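PG_0823 protein (Porphyromonas gingivalis, PDB 2FSW) probably binds DNA as a winged helix-turn-helix transcriptional regulator of the HxlR family. Local coordinates at residues B[20-34]-B[55-69]. Numbering follows the deposited sequence. Where two conformers were deposited one is given.
Sequences QIFAGKWTLLIIFQI and MLIDELKFLCGKGLI
Glu59 sets its CG opposite its backbone N (chi1 -162°), then bends at chi2 to bring its carboxylate to Thr27, whose chi1 of -52° turns OG1 away from its own carbonyl carbon. The hydroxyl gives a very short hydrogen bond, OG1 of Thr27 to OE2 of Glu59, 2.5 Å, at the first turn of helix 27-34. The methyl branch of the same threonine, CG2, presses on Leu63 CD2, a tight 3.4 Å. One turn on, Ile30 is a knob in the hole formed by Leu56, Glu59, Leu60 and Leu63: Ile30 CD1 rests on the aliphatic part of Glu59, 3.3 Å from Glu59 CG. The CG2 branch of Ile30 meets Leu63 CD1. In this winged helix-turn-helix fold, segments 27-34 and 55-65 cross steeply, their axes 79° apart, and strand 80-85 of the wing lies against Ile31, Ile34 and Ile69. After a Schellman motif at Gly67 closes helix 53-65, Leu68 follows, its CD1 meeting Ile21 CG2 (3.5 Å) and Ile31 CD1. The ring of Phe62 presents its edge to the end of helix 14-22, CE2 standing 3.2 Å from the carbonyl O of Ile21, near the ring plane. At the start of segment 55-69, the extended, exposed selenomethionine Met55 makes an oblique Met-aromatic contact, SE 3.5 Å from Trp26 NE1; Arg16 of the second subunit also packs on this indole.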
# COMPACT_ATOMS: atom_id res chain seq x y z
N GLN B 20 0.10 -5.19 6.90
CA GLN B 20 -0.54 -4.90 8.20
C GLN B 20 -0.34 -3.43 8.59
O GLN B 20 -1.27 -2.77 9.06
CB GLN B 20 0.03 -5.79 9.30
CG GLN B 20 -0.13 -7.29 9.08
CD GLN B 20 -1.55 -7.76 9.27
OE1 GLN B 20 -2.10 -8.46 8.41
NE2 GLN B 20 -2.16 -7.39 10.39
N ILE B 21 0.88 -2.94 8.39
CA ILE B 21 1.22 -1.54 8.68
C ILE B 21 0.70 -0.58 7.60
O ILE B 21 0.06 0.42 7.92
CB ILE B 21 2.75 -1.37 8.80
CG1 ILE B 21 3.33 -2.32 9.86
CG2 ILE B 21 3.10 0.08 9.09
CD1 ILE B 21 4.85 -2.23 10.05
N PHE B 22 0.95 -0.93 6.33
CA PHE B 22 0.84 0.01 5.21
C PHE B 22 -0.51 0.03 4.51
O PHE B 22 -0.73 0.87 3.63
CB PHE B 22 1.89 -0.30 4.12
CG PHE B 22 3.32 -0.22 4.59
CD1 PHE B 22 4.26 -1.13 4.10
CD2 PHE B 22 3.74 0.76 5.49
CE1 PHE B 22 5.59 -1.09 4.52
CE2 PHE B 22 5.08 0.81 5.93
CZ PHE B 22 6.00 -0.12 5.43
N ALA B 23 -1.41 -0.87 4.90
CA ALA B 23 -2.70 -1.03 4.21
C ALA B 23 -3.63 0.18 4.28
O ALA B 23 -4.53 0.31 3.48
CB ALA B 23 -3.43 -2.28 4.70
N GLY B 24 -3.41 1.08 5.22
CA GLY B 24 -4.29 2.24 5.33
C GLY B 24 -4.41 3.05 4.06
O GLY B 24 -3.53 2.99 3.19
N LYS B 25 -5.49 3.81 3.91
CA LYS B 25 -5.55 4.76 2.78
C LYS B 25 -4.68 6.00 3.04
O LYS B 25 -4.40 6.77 2.12
CB LYS B 25 -6.99 5.13 2.40
CG LYS B 25 -7.72 6.04 3.37
CD LYS B 25 -9.17 6.28 2.94
CE LYS B 25 -9.27 7.13 1.66
NZ LYS B 25 -10.65 7.09 1.09
N TRP B 26 -4.25 6.18 4.29
CA TRP B 26 -3.47 7.37 4.65
C TRP B 26 -2.05 7.11 5.11
O TRP B 26 -1.22 8.02 5.07
CB TRP B 26 -4.21 8.17 5.73
CG TRP B 26 -5.64 8.50 5.41
CD1 TRP B 26 -6.75 8.02 6.05
CD2 TRP B 26 -6.11 9.38 4.37
NE1 TRP B 26 -7.88 8.56 5.49
CE2 TRP B 26 -7.53 9.40 4.46
CE3 TRP B 26 -5.49 10.17 3.40
CZ2 TRP B 26 -8.32 10.16 3.60
CZ3 TRP B 26 -6.27 10.92 2.55
CH2 TRP B 26 -7.68 10.91 2.65
N THR B 27 -1.77 5.88 5.55
CA THR B 27 -0.46 5.53 6.13
C THR B 27 0.75 5.99 5.31
O THR B 27 1.59 6.74 5.80
CB THR B 27 -0.35 4.01 6.42
OG1 THR B 27 -1.47 3.59 7.20
CG2 THR B 27 0.92 3.71 7.19
N LEU B 28 0.84 5.52 4.06
CA LEU B 28 1.99 5.80 3.21
C LEU B 28 2.06 7.26 2.77
O LEU B 28 3.16 7.79 2.58
CB LEU B 28 2.01 4.87 1.99
CG LEU B 28 2.35 3.42 2.36
CD1 LEU B 28 2.07 2.47 1.19
CD2 LEU B 28 3.81 3.35 2.84
N LEU B 29 0.89 7.88 2.60
CA LEU B 29 0.81 9.30 2.23
C LEU B 29 1.33 10.22 3.34
O LEU B 29 2.00 11.22 3.08
CB LEU B 29 -0.64 9.70 1.90
CG LEU B 29 -1.09 9.60 0.43
CD1 LEU B 29 -2.59 9.81 0.34
CD2 LEU B 29 -0.33 10.60 -0.47
N ILE B 30 1.00 9.89 4.58
CA ILE B 30 1.53 10.60 5.73
C ILE B 30 3.07 10.52 5.75
O ILE B 30 3.74 11.55 5.89
CB ILE B 30 0.88 10.10 7.06
CG1 ILE B 30 -0.56 10.62 7.13
CG2 ILE B 30 1.69 10.56 8.25
CD1 ILE B 30 -1.52 9.85 8.03
N ILE B 31 3.60 9.30 5.57
CA ILE B 31 5.04 9.08 5.57
C ILE B 31 5.66 9.85 4.40
O ILE B 31 6.67 10.53 4.59
CB ILE B 31 5.40 7.54 5.54
CG1 ILE B 31 4.92 6.88 6.85
CG2 ILE B 31 6.90 7.33 5.38
CD1 ILE B 31 5.03 5.36 6.88
N PHE B 32 5.02 9.80 3.23
CA PHE B 32 5.41 10.61 2.07
C PHE B 32 5.52 12.10 2.42
O PHE B 32 6.53 12.75 2.10
CB PHE B 32 4.45 10.39 0.88
CG PHE B 32 4.78 11.22 -0.35
CD1 PHE B 32 6.04 11.13 -0.97
CD2 PHE B 32 3.82 12.06 -0.92
CE1 PHE B 32 6.35 11.87 -2.11
CE2 PHE B 32 4.12 12.81 -2.06
CZ PHE B 32 5.38 12.72 -2.66
N GLN B 33 4.51 12.64 3.09
CA GLN B 33 4.48 14.06 3.43
C GLN B 33 5.51 14.47 4.49
O GLN B 33 6.21 15.47 4.32
CB GLN B 33 3.05 14.54 3.77
CG GLN B 33 2.19 14.77 2.53
CD GLN B 33 2.81 15.80 1.57
OE1 GLN B 33 3.57 16.69 1.98
NE2 GLN B 33 2.48 15.68 0.29
N ILE B 34 5.62 13.69 5.56
CA ILE B 34 6.69 13.92 6.53
C ILE B 34 8.06 13.90 5.83
O ILE B 34 8.81 14.88 5.91
CB ILE B 34 6.65 12.92 7.71
CG1 ILE B 34 5.34 13.05 8.50
CG2 ILE B 34 7.84 13.16 8.64
CD1 ILE B 34 5.04 11.84 9.42
N MSE B 55 -9.23 10.73 11.27
CA MSE B 55 -8.37 9.92 10.40
C MSE B 55 -6.90 10.18 10.71
O MSE B 55 -6.15 9.26 11.00
CB MSE B 55 -8.66 10.20 8.92
CG MSE B 55 -9.98 9.66 8.40
SE MSE B 55 -10.49 10.48 6.69
CE MSE B 55 -12.38 9.95 6.65
N LEU B 56 -6.52 11.46 10.69
CA LEU B 56 -5.12 11.89 10.90
C LEU B 56 -4.51 11.43 12.23
O LEU B 56 -3.40 10.89 12.23
CB LEU B 56 -4.96 13.41 10.76
CG LEU B 56 -3.75 13.99 9.98
CD1 LEU B 56 -3.24 15.27 10.62
CD2 LEU B 56 -2.57 13.02 9.75
N ILE B 57 -5.22 11.62 13.34
CA ILE B 57 -4.62 11.36 14.66
C ILE B 57 -4.61 9.88 15.07
O ILE B 57 -3.75 9.46 15.85
CB ILE B 57 -5.19 12.25 15.81
CG1 ILE B 57 -6.28 11.54 16.64
CG2 ILE B 57 -5.61 13.63 15.31
CD1 ILE B 57 -7.62 11.36 15.95
N ASP B 58 -5.57 9.10 14.57
CA ASP B 58 -5.54 7.66 14.76
C ASP B 58 -4.36 7.09 13.96
O ASP B 58 -3.62 6.23 14.45
CB ASP B 58 -6.86 7.02 14.32
CG ASP B 58 -8.04 7.43 15.19
OD1 ASP B 58 -9.18 7.24 14.72
OD2 ASP B 58 -7.85 7.94 16.33
N GLU B 59 -4.18 7.61 12.76
CA GLU B 59 -3.06 7.21 11.89
C GLU B 59 -1.71 7.67 12.47
O GLU B 59 -0.76 6.90 12.52
CB GLU B 59 -3.28 7.71 10.47
CG GLU B 59 -2.45 7.02 9.42
CD GLU B 59 -2.88 5.59 9.16
OE1 GLU B 59 -4.05 5.38 8.75
OE2 GLU B 59 -2.04 4.69 9.35
N LEU B 60 -1.64 8.92 12.92
CA LEU B 60 -0.45 9.41 13.63
C LEU B 60 -0.12 8.56 14.87
O LEU B 60 1.05 8.28 15.12
CB LEU B 60 -0.58 10.89 14.00
CG LEU B 60 -0.44 11.91 12.85
CD1 LEU B 60 -0.83 13.32 13.30
CD2 LEU B 60 0.95 11.89 12.19
N LYS B 61 -1.15 8.15 15.62
CA LYS B 61 -0.95 7.28 16.79
C LYS B 61 -0.44 5.90 16.38
O LYS B 61 0.52 5.39 16.95
CB LYS B 61 -2.24 7.12 17.60
CG LYS B 61 -2.03 6.28 18.86
CD LYS B 61 -3.31 5.65 19.43
CE LYS B 61 -3.82 4.42 18.64
NZ LYS B 61 -2.85 3.73 17.69
N PHE B 62 -1.10 5.31 15.39
CA PHE B 62 -0.69 4.02 14.82
C PHE B 62 0.79 4.03 14.43
O PHE B 62 1.56 3.18 14.89
CB PHE B 62 -1.60 3.69 13.63
CG PHE B 62 -1.26 2.42 12.91
CD1 PHE B 62 -1.62 1.18 13.45
CD2 PHE B 62 -0.61 2.46 11.68
CE1 PHE B 62 -1.31 -0.01 12.77
CE2 PHE B 62 -0.29 1.28 11.00
CZ PHE B 62 -0.65 0.05 11.54
N LEU B 63 1.20 5.01 13.63
CA LEU B 63 2.58 5.12 13.15
C LEU B 63 3.63 5.35 14.25
O LEU B 63 4.76 4.86 14.15
CB LEU B 63 2.70 6.22 12.09
CG LEU B 63 1.97 6.04 10.76
CD1 LEU B 63 1.97 7.36 10.02
CD2 LEU B 63 2.61 4.92 9.91
N CYS B 64 3.26 6.11 15.29
CA CYS B 64 4.11 6.25 16.48
C CYS B 64 4.28 4.90 17.18
O CYS B 64 5.38 4.53 17.57
CB CYS B 64 3.53 7.28 17.45
SG CYS B 64 3.86 9.00 17.02
N GLY B 65 3.16 4.18 17.32
CA GLY B 65 3.14 2.86 17.96
C GLY B 65 3.96 1.81 17.22
O GLY B 65 4.48 0.89 17.84
N LYS B 66 4.07 1.97 15.90
CA LYS B 66 4.89 1.08 15.06
C LYS B 66 6.36 1.53 14.97
O LYS B 66 7.20 0.84 14.38
CB LYS B 66 4.29 0.95 13.65
CG LYS B 66 2.89 0.33 13.61
CD LYS B 66 2.93 -1.14 13.94
CE LYS B 66 1.53 -1.71 14.02
NZ LYS B 66 1.54 -3.17 13.76
N GLY B 67 6.66 2.68 15.57
CA GLY B 67 8.03 3.18 15.63
C GLY B 67 8.50 3.72 14.30
O GLY B 67 9.70 3.73 14.01
N LEU B 68 7.55 4.20 13.50
CA LEU B 68 7.84 4.68 12.15
C LEU B 68 8.02 6.20 12.10
O LEU B 68 8.77 6.72 11.28
CB LEU B 68 6.73 4.24 11.18
CG LEU B 68 6.69 2.75 10.81
CD1 LEU B 68 5.60 2.48 9.79
CD2 LEU B 68 8.03 2.29 10.29
N ILE B 69 7.33 6.89 13.00
CA ILE B 69 7.46 8.34 13.13
C ILE B 69 7.74 8.67 14.60
O ILE B 69 7.40 7.89 15.50
CB ILE B 69 6.19 9.09 12.60
CG1 ILE B 69 5.04 9.05 13.63
CG2 ILE B 69 5.73 8.54 11.23
CD1 ILE B 69 3.76 9.69 13.17